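PDB 3ID9: MutT/NUDIX family protein from Bacillus thuringiensis str. Al Hakam, which probably hydrolyses nucleoside diphosphates linked to another moiety, as other MutT/Nudix hydrolases do, though its own substrate is not established. Local coordinates for residues Lys80-Asp90 and Leu149-Arg160; Glu68-Glu76 and Pro120-Pro128. All coordinates share one frame; numbering follows the deposited sequence.

How the contacts relate
Contacts 1 and 2 lie on opposite sides of the chain's centre, about 24 Å apart between their centres, yet both reach the same mixed sheet. Contact 1 is the larger and partly buried: strand 154-157 is paired in parallel with strand 77-88 by backbone hydrogen bonds, with tyrosine side-chain bonds on both faces and a lysine-aspartate salt bridge past the strand ends, and the second subunit covers part of it. Contact 2 is a small surface contact where the C-terminal end of helix 61-72 meets the approach to strand 124-128, with a histidine ring and two waters doing most of the work and no direct hydrogen bond. Helix 61-72 and strand 77-88 are consecutive in the chain.

Contact 1: residues Lys80-Asp90 and Leu149-Arg160; sequences KKLLYVCDKPD and LANAGSYQGLKR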
loop_
_atom_site.group_PDB
_atom_site.type_symbol
_atom_site.label_atom_id
_atom_site.label_comp_id
_atom_site.label_asym_id
_atom_site.label_seq_id
_atom_site.Cartn_x
_atom_site.Cartn_y
_atom_site.Cartn_z
ATOM N N LYS B 80 -10.204 -4.979 -4.535
ATOM C CA LYS B 80 -9.829 -6.379 -4.375
ATOM C C LYS B 80 -8.552 -6.389 -3.556
ATOM O O LYS B 80 -8.475 -7.012 -2.502
ATOM C CB LYS B 80 -9.551 -7.042 -5.727
ATOM C CG LYS B 80 -10.781 -7.342 -6.558
ATOM C CD LYS B 80 -10.976 -8.846 -6.731
ATOM C CE LYS B 80 -9.885 -9.472 -7.601
ATOM N NZ LYS B 80 -9.935 -8.991 -9.012
ATOM N N LYS B 81 -7.545 -5.686 -4.058
ATOM C CA LYS B 81 -6.269 -5.606 -3.380
ATOM C C LYS B 81 -5.419 -4.424 -3.812
ATOM O O LYS B 81 -5.617 -3.840 -4.879
ATOM C CB LYS B 81 -5.472 -6.898 -3.583
ATOM C CG LYS B 81 -5.719 -7.946 -2.514
ATOM C CD LYS B 81 -4.773 -9.117 -2.680
ATOM C CE LYS B 81 -4.833 -10.052 -1.480
ATOM N NZ LYS B 81 -3.668 -10.998 -1.466
ATOM N N LEU B 82 -4.477 -4.076 -2.946
ATOM C CA LEU B 82 -3.543 -2.994 -3.179
ATOM C C LEU B 82 -2.522 -3.637 -4.115
ATOM O O LEU B 82 -1.887 -4.631 -3.766
ATOM C CB LEU B 82 -2.891 -2.616 -1.854
ATOM C CG LEU B 82 -2.205 -1.276 -1.637
ATOM C CD1 LEU B 82 -1.478 -0.889 -2.907
ATOM C CD2 LEU B 82 -3.233 -0.231 -1.245
ATOM N N LEU B 83 -2.367 -3.092 -5.310
ATOM C CA LEU B 83 -1.432 -3.684 -6.247
ATOM C C LEU B 83 -0.033 -3.093 -6.213
ATOM O O LEU B 83 0.967 -3.817 -6.249
ATOM C CB LEU B 83 -1.970 -3.559 -7.676
ATOM C CG LEU B 83 -0.971 -4.016 -8.745
ATOM C CD1 LEU B 83 -0.835 -5.532 -8.680
ATOM C CD2 LEU B 83 -1.434 -3.579 -10.127
ATOM N N TYR B 84 0.040 -1.773 -6.135
ATOM C CA TYR B 84 1.324 -1.124 -6.197
ATOM C C TYR B 84 1.301 0.221 -5.495
ATOM O O TYR B 84 0.346 0.990 -5.627
ATOM C CB TYR B 84 1.682 -0.943 -7.674
ATOM C CG TYR B 84 3.070 -0.452 -7.963
ATOM C CD1 TYR B 84 4.154 -1.328 -7.963
ATOM C CD2 TYR B 84 3.299 0.884 -8.280
ATOM C CE1 TYR B 84 5.439 -0.883 -8.280
ATOM C CE2 TYR B 84 4.574 1.340 -8.598
ATOM C CZ TYR B 84 5.638 0.452 -8.600
ATOM O OH TYR B 84 6.895 0.907 -8.943
ATOM N N VAL B 85 2.358 0.491 -4.742
ATOM C CA VAL B 85 2.490 1.743 -4.024
ATOM C C VAL B 85 3.802 2.362 -4.473
ATOM O O VAL B 85 4.858 1.728 -4.433
ATOM C CB VAL B 85 2.487 1.530 -2.488
ATOM C CG1 VAL B 85 2.782 2.841 -1.785
ATOM C CG2 VAL B 85 1.128 1.001 -2.039
ATOM N N CYS B 86 3.714 3.599 -4.937
ATOM C CA CYS B 86 4.880 4.315 -5.414
ATOM C C CYS B 86 4.960 5.638 -4.666
ATOM O O CYS B 86 4.000 6.410 -4.660
ATOM C CB CYS B 86 4.749 4.560 -6.925
ATOM S SG CYS B 86 6.048 5.609 -7.636
ATOM N N ASP B 87 6.083 5.896 -4.005
ATOM C CA ASP B 87 6.192 7.156 -3.304
ATOM C C ASP B 87 7.426 7.944 -3.698
ATOM O O ASP B 87 8.501 7.387 -3.913
ATOM C CB ASP B 87 6.079 6.964 -1.774
ATOM C CG ASP B 87 7.334 6.401 -1.131
ATOM O OD1 ASP B 87 7.842 5.346 -1.568
ATOM O OD2 ASP B 87 7.801 7.024 -0.156
ATOM N N LYS B 88 7.215 9.248 -3.852
ATOM C CA LYS B 88 8.248 10.202 -4.234
ATOM C C LYS B 88 8.289 11.295 -3.188
ATOM O O LYS B 88 7.660 12.340 -3.352
ATOM C CB LYS B 88 7.930 10.847 -5.586
ATOM C CG LYS B 88 8.139 9.966 -6.808
ATOM C CD LYS B 88 7.877 10.787 -8.057
ATOM C CE LYS B 88 8.109 10.003 -9.330
ATOM N NZ LYS B 88 7.839 10.882 -10.514
ATOM N N PRO B 89 9.020 11.066 -2.088
ATOM C CA PRO B 89 9.082 12.097 -1.051
ATOM C C PRO B 89 9.718 13.417 -1.515
ATOM O O PRO B 89 9.383 14.477 -0.981
ATOM C CB PRO B 89 9.852 11.407 0.082
ATOM C CG PRO B 89 10.713 10.418 -0.636
ATOM C CD PRO B 89 9.783 9.868 -1.697
ATOM N N ASP B 90 10.605 13.357 -2.514
ATOM C CA ASP B 90 11.262 14.568 -3.016
ATOM C C ASP B 90 10.372 15.439 -3.908
ATOM O O ASP B 90 10.736 16.572 -4.220
ATOM C CB ASP B 90 12.543 14.237 -3.805
ATOM C CG ASP B 90 13.612 13.559 -2.958
ATOM O OD1 ASP B 90 13.856 13.996 -1.809
ATOM O OD2 ASP B 90 14.222 12.587 -3.457
ATOM N N LEU B 149 -3.238 -10.491 -9.104
ATOM C CA LEU B 149 -3.227 -10.747 -7.669
ATOM C C LEU B 149 -1.902 -11.310 -7.174
ATOM O O LEU B 149 -1.558 -11.153 -6.006
ATOM C CB LEU B 149 -4.368 -11.697 -7.297
ATOM C CG LEU B 149 -5.435 -11.167 -6.327
ATOM C CD1 LEU B 149 -6.012 -9.854 -6.820
ATOM C CD2 LEU B 149 -6.542 -12.209 -6.181
ATOM N N ALA B 150 -1.156 -11.958 -8.059
ATOM C CA ALA B 150 0.132 -12.531 -7.682
ATOM C C ALA B 150 1.163 -11.439 -7.378
ATOM O O ALA B 150 2.108 -11.656 -6.619
ATOM C CB ALA B 150 0.643 -13.440 -8.797
ATOM N N ASN B 151 0.981 -10.266 -7.974
ATOM C CA ASN B 151 1.905 -9.165 -7.759
ATOM C C ASN B 151 1.370 -8.157 -6.757
ATOM O O ASN B 151 1.940 -7.081 -6.592
ATOM C CB ASN B 151 2.217 -8.466 -9.085
ATOM C CG ASN B 151 2.920 -9.379 -10.067
ATOM O OD1 ASN B 151 3.690 -10.255 -9.670
ATOM N ND2 ASN B 151 2.675 -9.168 -11.357
ATOM N N ALA B 152 0.275 -8.506 -6.092
ATOM C CA ALA B 152 -0.316 -7.622 -5.094
ATOM C C ALA B 152 0.724 -7.273 -4.020
ATOM O O ALA B 152 1.616 -8.069 -3.733
ATOM C CB ALA B 152 -1.517 -8.301 -4.455
ATOM N N GLY B 153 0.609 -6.084 -3.435
ATOM C CA GLY B 153 1.541 -5.674 -2.399
ATOM C C GLY B 153 2.921 -5.236 -2.872
ATOM O O GLY B 153 3.880 -5.277 -2.097
ATOM N N SER B 154 3.036 -4.829 -4.135
ATOM C CA SER B 154 4.315 -4.375 -4.672
ATOM C C SER B 154 4.578 -2.946 -4.218
ATOM O O SER B 154 3.653 -2.147 -4.084
ATOM C CB SER B 154 4.310 -4.425 -6.202
ATOM O OG SER B 154 4.274 -5.755 -6.668
ATOM N N TYR B 155 5.843 -2.621 -3.998
ATOM C CA TYR B 155 6.200 -1.286 -3.546
ATOM C C TYR B 155 7.505 -0.790 -4.145
ATOM O O TYR B 155 8.385 -1.571 -4.495
ATOM C CB TYR B 155 6.326 -1.262 -2.023
ATOM C CG TYR B 155 7.056 -0.038 -1.520
ATOM C CD1 TYR B 155 6.399 1.183 -1.364
ATOM C CD2 TYR B 155 8.427 -0.082 -1.274
ATOM C CE1 TYR B 155 7.090 2.327 -0.978
ATOM C CE2 TYR B 155 9.127 1.059 -0.891
ATOM C CZ TYR B 155 8.456 2.257 -0.745
ATOM O OH TYR B 155 9.156 3.381 -0.363
ATOM N N GLN B 156 7.642 0.523 -4.236
ATOM C CA GLN B 156 8.852 1.099 -4.776
ATOM C C GLN B 156 8.989 2.532 -4.301
ATOM O O GLN B 156 8.037 3.306 -4.370
ATOM C CB GLN B 156 8.809 1.053 -6.297
ATOM C CG GLN B 156 10.072 1.523 -6.973
ATOM C CD GLN B 156 9.949 1.497 -8.490
ATOM O OE1 GLN B 156 9.616 0.466 -9.082
ATOM N NE2 GLN B 156 10.216 2.633 -9.127
ATOM N N GLY B 157 10.170 2.868 -3.792
ATOM C CA GLY B 157 10.434 4.218 -3.333
ATOM C C GLY B 157 11.326 4.867 -4.377
ATOM O O GLY B 157 12.278 4.249 -4.849
ATOM N N LEU B 158 11.020 6.104 -4.750
ATOM C CA LEU B 158 11.811 6.808 -5.754
ATOM C C LEU B 158 12.314 8.154 -5.264
ATOM O O LEU B 158 11.535 9.013 -4.848
ATOM C CB LEU B 158 10.982 7.023 -7.017
ATOM C CG LEU B 158 10.529 5.759 -7.737
ATOM C CD1 LEU B 158 9.493 6.100 -8.786
ATOM C CD2 LEU B 158 11.739 5.086 -8.355
ATOM N N LYS B 159 13.627 8.331 -5.324
ATOM C CA LYS B 159 14.262 9.574 -4.919
ATOM C C LYS B 159 15.180 10.022 -6.049
ATOM O O LYS B 159 15.699 9.191 -6.795
ATOM C CB LYS B 159 15.075 9.366 -3.639
ATOM C CG LYS B 159 14.230 9.044 -2.419
ATOM C CD LYS B 159 15.066 8.923 -1.152
ATOM C CE LYS B 159 15.750 10.229 -0.785
ATOM N NZ LYS B 159 14.777 11.313 -0.495
ATOM N N ARG B 160 15.364 11.330 -6.189
ATOM C CA ARG B 160 16.244 11.849 -7.228
ATOM C C ARG B 160 17.702 11.579 -6.871
ATOM O O ARG B 160 18.042 11.354 -5.708
ATOM C CB ARG B 160 16.033 13.354 -7.416
ATOM C CG ARG B 160 14.973 13.721 -8.441
ATOM C CD ARG B 160 15.404 13.325 -9.857
ATOM N NE ARG B 160 15.631 14.492 -10.716
ATOM C CZ ARG B 160 16.825 14.997 -11.011
ATOM N NH1 ARG B 160 17.930 14.446 -10.524
ATOM N NH2 ARG B 160 16.914 16.063 -11.797
#
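Y84 and Q156 meet on one face of the parallel strand pair: the phenol OH gives a hydrogen bond to Q156 OE1 at 2.8 Å, arriving above the amide plane. With CG anti to the backbone N (chi1 -172°), the Y84 ring lies along the neighbouring strand, its edge against S154 CB and its plane almost perpendicular to the Q156 amide. Past Q156, C86 SG touches L158 CD1 at 3.7 Å. On the face of V85 and D87, Y155 reaches along the paired strand, its CD1 4.0 Å from V85 CG1, and its OH bonds D87 OD1 at 2.7 Å on the syn side of the carboxylate. D87 has CG between the backbone N and the carbonyl carbon (chi1 76°), which brings OD1 to the phenol. The backbones run within 5° of parallel, V85 donating to S154 O and accepting from Q156 N. S154 OG donates to N151 O at 2.7 Å and ties the end of the 3-10 segment to the first strand residue. At the other end, K159 bends at chi3 and chi4 to bring NZ to D90 OD1, a salt bridge of 3.1 Å, while R160 N takes the anti side of OD2. Y155 OH, D87 OD2 and K159 NZ also bond E62 N, L61 N and G58 O of the second subunit, so the face of V85 and D87 lies at the subunit interface. Strand 154-157 extends the sheet beyond strand 77-88, which pairs antiparallel on its other side with strand 95-104, a pairing interrupted by two classic beta bulges, K80-K81 opposite L101 and L83-Y84 opposite T99; L144 of helix 139-147 packs against L83, Y84 and S154.

Contact 2: residues Glu68-Glu76 and Pro120-Pro128; sequences EMREETGLE and PIHDVQMVP
The backbones come nearest at T73 and H122, 5.4 Å between CA atoms, where T73 is the first residue to leave helical geometry and the other segment is still a loop approaching strand 124-128. The H122 imidazole is laid against this helix end: CG is anti to the carbonyl carbon (chi1 -52°), which sets the ring against the backbone of the last helical turn and the T73-G74 peptide. One face receives that peptide, with T73 C 3.3 Å from H122 CD2 and G74 N above the rim, while P120 O lies over the opposite face. E71 O approaches H122 CE1 obliquely at 3.2 Å. No direct hydrogen bond crosses the contact; water does the bridging. One water, in the plane of the ring at its edge, lies 3.1 Å from H122 NE2 and donates to R70 O, and a second donates to both E72 O, at 2.6 Å, and D123 O. V124 adds the apolar part, its CG2 alongside T73 CB at 4.1 Å. T73 is itself fixed from within its own segment: OG1 donates to M69 O at 2.7 Å, on the opposite face of that carbonyl from T73 N, and accepts from L75 N in an ST turn that carries the chain past G74. A salt bridge from R70 NH1 to E76, with OE2 met near the guanidinium plane on its syn lone pair, joins the last helical turn to the chain beyond the ST turn. E68-G74 form the end of the Nudix box, the family signature, whose glutamates bind metal in relatives. E72 OE1 bonds G52 N in strand 48-54, M69 packs on P51 and L30, and T73 rests on V39 of strand 35-40, with which strand 124-128 pairs antiparallel.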
loop_
_atom_site.group_PDB
_atom_site.type_symbol
_atom_site.label_atom_id
_atom_site.label_comp_id
_atom_site.label_asym_id
_atom_site.label_seq_id
_atom_site.Cartn_x
_atom_site.Cartn_y
_atom_site.Cartn_z
ATOM N N GLU B 68 -13.741 8.480 -8.061
ATOM C CA GLU B 68 -13.128 8.698 -9.360
ATOM C C GLU B 68 -13.715 7.704 -10.350
ATOM O O GLU B 68 -14.024 8.047 -11.493
ATOM C CB GLU B 68 -11.614 8.506 -9.282
ATOM C CG GLU B 68 -10.851 9.617 -8.570
ATOM C CD GLU B 68 -10.788 10.905 -9.369
ATOM O OE1 GLU B 68 -10.714 10.832 -10.616
ATOM O OE2 GLU B 68 -10.795 11.993 -8.748
HETATM N N MSE B 69 -13.889 6.471 -9.899
HETATM C CA MSE B 69 -14.417 5.439 -10.765
HETATM C C MSE B 69 -15.800 5.768 -11.330
HETATM O O MSE B 69 -16.053 5.527 -12.519
HETATM C CB MSE B 69 -14.441 4.108 -10.026
HETATM C CG MSE B 69 -14.045 2.933 -10.893
HETATM SE SE MSE B 69 -12.395 3.168 -11.937
HETATM C CE MSE B 69 -12.820 1.846 -13.277
ATOM N N ARG B 70 -16.700 6.320 -10.519
ATOM C CA ARG B 70 -18.004 6.625 -11.079
ATOM C C ARG B 70 -18.124 7.978 -11.771
ATOM O O ARG B 70 -19.109 8.229 -12.460
ATOM C CB ARG B 70 -19.134 6.409 -10.060
ATOM C CG ARG B 70 -19.015 7.039 -8.696
ATOM C CD ARG B 70 -19.933 6.253 -7.743
ATOM N NE ARG B 70 -19.945 6.781 -6.381
ATOM C CZ ARG B 70 -20.453 6.138 -5.331
ATOM N NH1 ARG B 70 -20.994 4.934 -5.471
ATOM N NH2 ARG B 70 -20.414 6.701 -4.135
ATOM N N GLU B 71 -17.118 8.833 -11.625
ATOM C CA GLU B 71 -17.145 10.118 -12.305
ATOM C C GLU B 71 -16.555 9.922 -13.703
ATOM O O GLU B 71 -16.900 10.639 -14.638
ATOM C CB GLU B 71 -16.312 11.167 -11.565
ATOM C CG GLU B 71 -16.669 11.355 -10.094
ATOM C CD GLU B 71 -15.947 12.541 -9.456
ATOM O OE1 GLU B 71 -14.750 12.750 -9.762
ATOM O OE2 GLU B 71 -16.573 13.255 -8.640
ATOM N N GLU B 72 -15.678 8.935 -13.849
ATOM C CA GLU B 72 -15.036 8.684 -15.134
ATOM C C GLU B 72 -15.583 7.494 -15.915
ATOM O O GLU B 72 -15.360 7.407 -17.117
ATOM C CB GLU B 72 -13.520 8.517 -14.941
ATOM C CG GLU B 72 -12.847 9.737 -14.299
ATOM C CD GLU B 72 -11.343 9.565 -14.081
ATOM O OE1 GLU B 72 -10.932 8.603 -13.398
ATOM O OE2 GLU B 72 -10.564 10.402 -14.590
ATOM N N THR B 73 -16.301 6.590 -15.250
ATOM C CA THR B 73 -16.850 5.405 -15.918
ATOM C C THR B 73 -18.284 5.091 -15.481
ATOM O O THR B 73 -18.926 4.197 -16.032
ATOM C CB THR B 73 -16.021 4.135 -15.616
ATOM O OG1 THR B 73 -16.430 3.596 -14.349
ATOM C CG2 THR B 73 -14.532 4.452 -15.561
ATOM N N GLY B 74 -18.778 5.810 -14.480
ATOM C CA GLY B 74 -20.120 5.560 -13.996
ATOM C C GLY B 74 -20.350 4.175 -13.400
ATOM O O GLY B 74 -21.485 3.827 -13.080
ATOM N N LEU B 75 -19.289 3.387 -13.233
ATOM C CA LEU B 75 -19.409 2.034 -12.676
ATOM C C LEU B 75 -19.311 1.987 -11.153
ATOM O O LEU B 75 -18.718 2.865 -10.530
ATOM C CB LEU B 75 -18.305 1.128 -13.226
ATOM C CG LEU B 75 -18.206 0.823 -14.715
ATOM C CD1 LEU B 75 -16.997 -0.078 -14.951
ATOM C CD2 LEU B 75 -19.487 0.137 -15.187
ATOM N N GLU B 76 -19.898 0.952 -10.560
ATOM C CA GLU B 76 -19.824 0.753 -9.116
ATOM C C GLU B 76 -18.759 -0.316 -8.912
ATOM O O GLU B 76 -18.822 -1.392 -9.506
ATOM C CB GLU B 76 -21.164 0.271 -8.552
ATOM C CG GLU B 76 -22.196 1.373 -8.402
ATOM C CD GLU B 76 -21.698 2.513 -7.523
ATOM O OE1 GLU B 76 -21.303 2.251 -6.364
ATOM O OE2 GLU B 76 -21.702 3.673 -7.988
ATOM N N PRO B 120 -24.249 11.889 -17.658
ATOM C CA PRO B 120 -23.200 12.096 -18.666
ATOM C C PRO B 120 -22.641 10.768 -19.178
ATOM O O PRO B 120 -22.432 9.830 -18.402
ATOM C CB PRO B 120 -22.153 12.926 -17.914
ATOM C CG PRO B 120 -22.236 12.368 -16.525
ATOM C CD PRO B 120 -23.754 12.225 -16.308
ATOM N N ILE B 121 -22.423 10.688 -20.488
ATOM C CA ILE B 121 -21.899 9.470 -21.094
ATOM C C ILE B 121 -20.379 9.468 -20.981
ATOM O O ILE B 121 -19.712 10.434 -21.345
ATOM C CB ILE B 121 -22.330 9.368 -22.571
ATOM C CG1 ILE B 121 -23.862 9.431 -22.657
ATOM C CG2 ILE B 121 -21.829 8.059 -23.179
ATOM C CD1 ILE B 121 -24.403 9.560 -24.068
ATOM N N HIS B 122 -19.833 8.374 -20.476
ATOM C CA HIS B 122 -18.398 8.269 -20.279
ATOM C C HIS B 122 -17.642 7.658 -21.446
ATOM O O HIS B 122 -18.170 6.814 -22.167
ATOM C CB HIS B 122 -18.133 7.439 -19.031
ATOM C CG HIS B 122 -18.878 7.924 -17.827
ATOM N ND1 HIS B 122 -18.553 9.091 -17.181
ATOM C CD2 HIS B 122 -19.948 7.406 -17.181
ATOM C CE1 HIS B 122 -19.394 9.278 -16.174
ATOM N NE2 HIS B 122 -20.247 8.273 -16.154
ATOM N N ASP B 123 -16.400 8.101 -21.620
ATOM C CA ASP B 123 -15.533 7.577 -22.661
ATOM C C ASP B 123 -14.797 6.401 -22.036
ATOM O O ASP B 123 -13.887 6.581 -21.232
ATOM C CB ASP B 123 -14.543 8.645 -23.121
ATOM C CG ASP B 123 -15.226 9.806 -23.818
ATOM O OD1 ASP B 123 -16.306 9.598 -24.411
ATOM O OD2 ASP B 123 -14.679 10.927 -23.789
ATOM N N VAL B 124 -15.201 5.193 -22.412
ATOM C CA VAL B 124 -14.619 3.979 -21.854
ATOM C C VAL B 124 -14.292 2.931 -22.905
ATOM O O VAL B 124 -15.014 2.760 -23.893
ATOM C CB VAL B 124 -15.591 3.359 -20.829
ATOM C CG1 VAL B 124 -15.039 2.053 -20.284
ATOM C CG2 VAL B 124 -15.841 4.349 -19.712
ATOM N N GLN B 125 -13.203 2.212 -22.673
ATOM C CA GLN B 125 -12.787 1.173 -23.588
ATOM C C GLN B 125 -12.075 0.057 -22.822
ATOM O O GLN B 125 -11.286 0.313 -21.914
ATOM C CB GLN B 125 -11.855 1.771 -24.637
ATOM C CG GLN B 125 -11.422 0.789 -25.687
ATOM C CD GLN B 125 -10.356 1.340 -26.620
ATOM O OE1 GLN B 125 -9.892 0.632 -27.505
ATOM N NE2 GLN B 125 -9.961 2.598 -26.424
HETATM N N MSE B 126 -12.370 -1.185 -23.181
HETATM C CA MSE B 126 -11.740 -2.331 -22.546
HETATM C C MSE B 126 -10.649 -2.808 -23.495
HETATM O O MSE B 126 -10.934 -3.393 -24.530
HETATM C CB MSE B 126 -12.765 -3.446 -22.314
HETATM C CG MSE B 126 -13.860 -3.112 -21.306
HETATM SE SE MSE B 126 -13.222 -2.690 -19.495
HETATM C CE MSE B 126 -12.407 -4.389 -19.044
ATOM N N VAL B 127 -9.397 -2.552 -23.146
ATOM C CA VAL B 127 -8.285 -2.946 -23.993
ATOM C C VAL B 127 -7.569 -4.208 -23.521
ATOM O O VAL B 127 -7.211 -4.334 -22.357
ATOM C CB VAL B 127 -7.255 -1.798 -24.120
ATOM C CG1 VAL B 127 -6.042 -2.267 -24.909
ATOM C CG2 VAL B 127 -7.890 -0.602 -24.824
ATOM N N PRO B 128 -7.358 -5.166 -24.434
ATOM C CA PRO B 128 -6.671 -6.410 -24.066
ATOM C C PRO B 128 -5.326 -6.052 -23.461
ATOM O O PRO B 128 -4.634 -5.170 -23.969
ATOM C CB PRO B 128 -6.520 -7.134 -25.402
ATOM C CG PRO B 128 -7.702 -6.646 -26.185
ATOM C CD PRO B 128 -7.711 -5.164 -25.863
HETATM O O HOH W 1 -21.818 8.834 -13.589
HETATM O O HOH W 2 -14.172 8.529 -19.148
#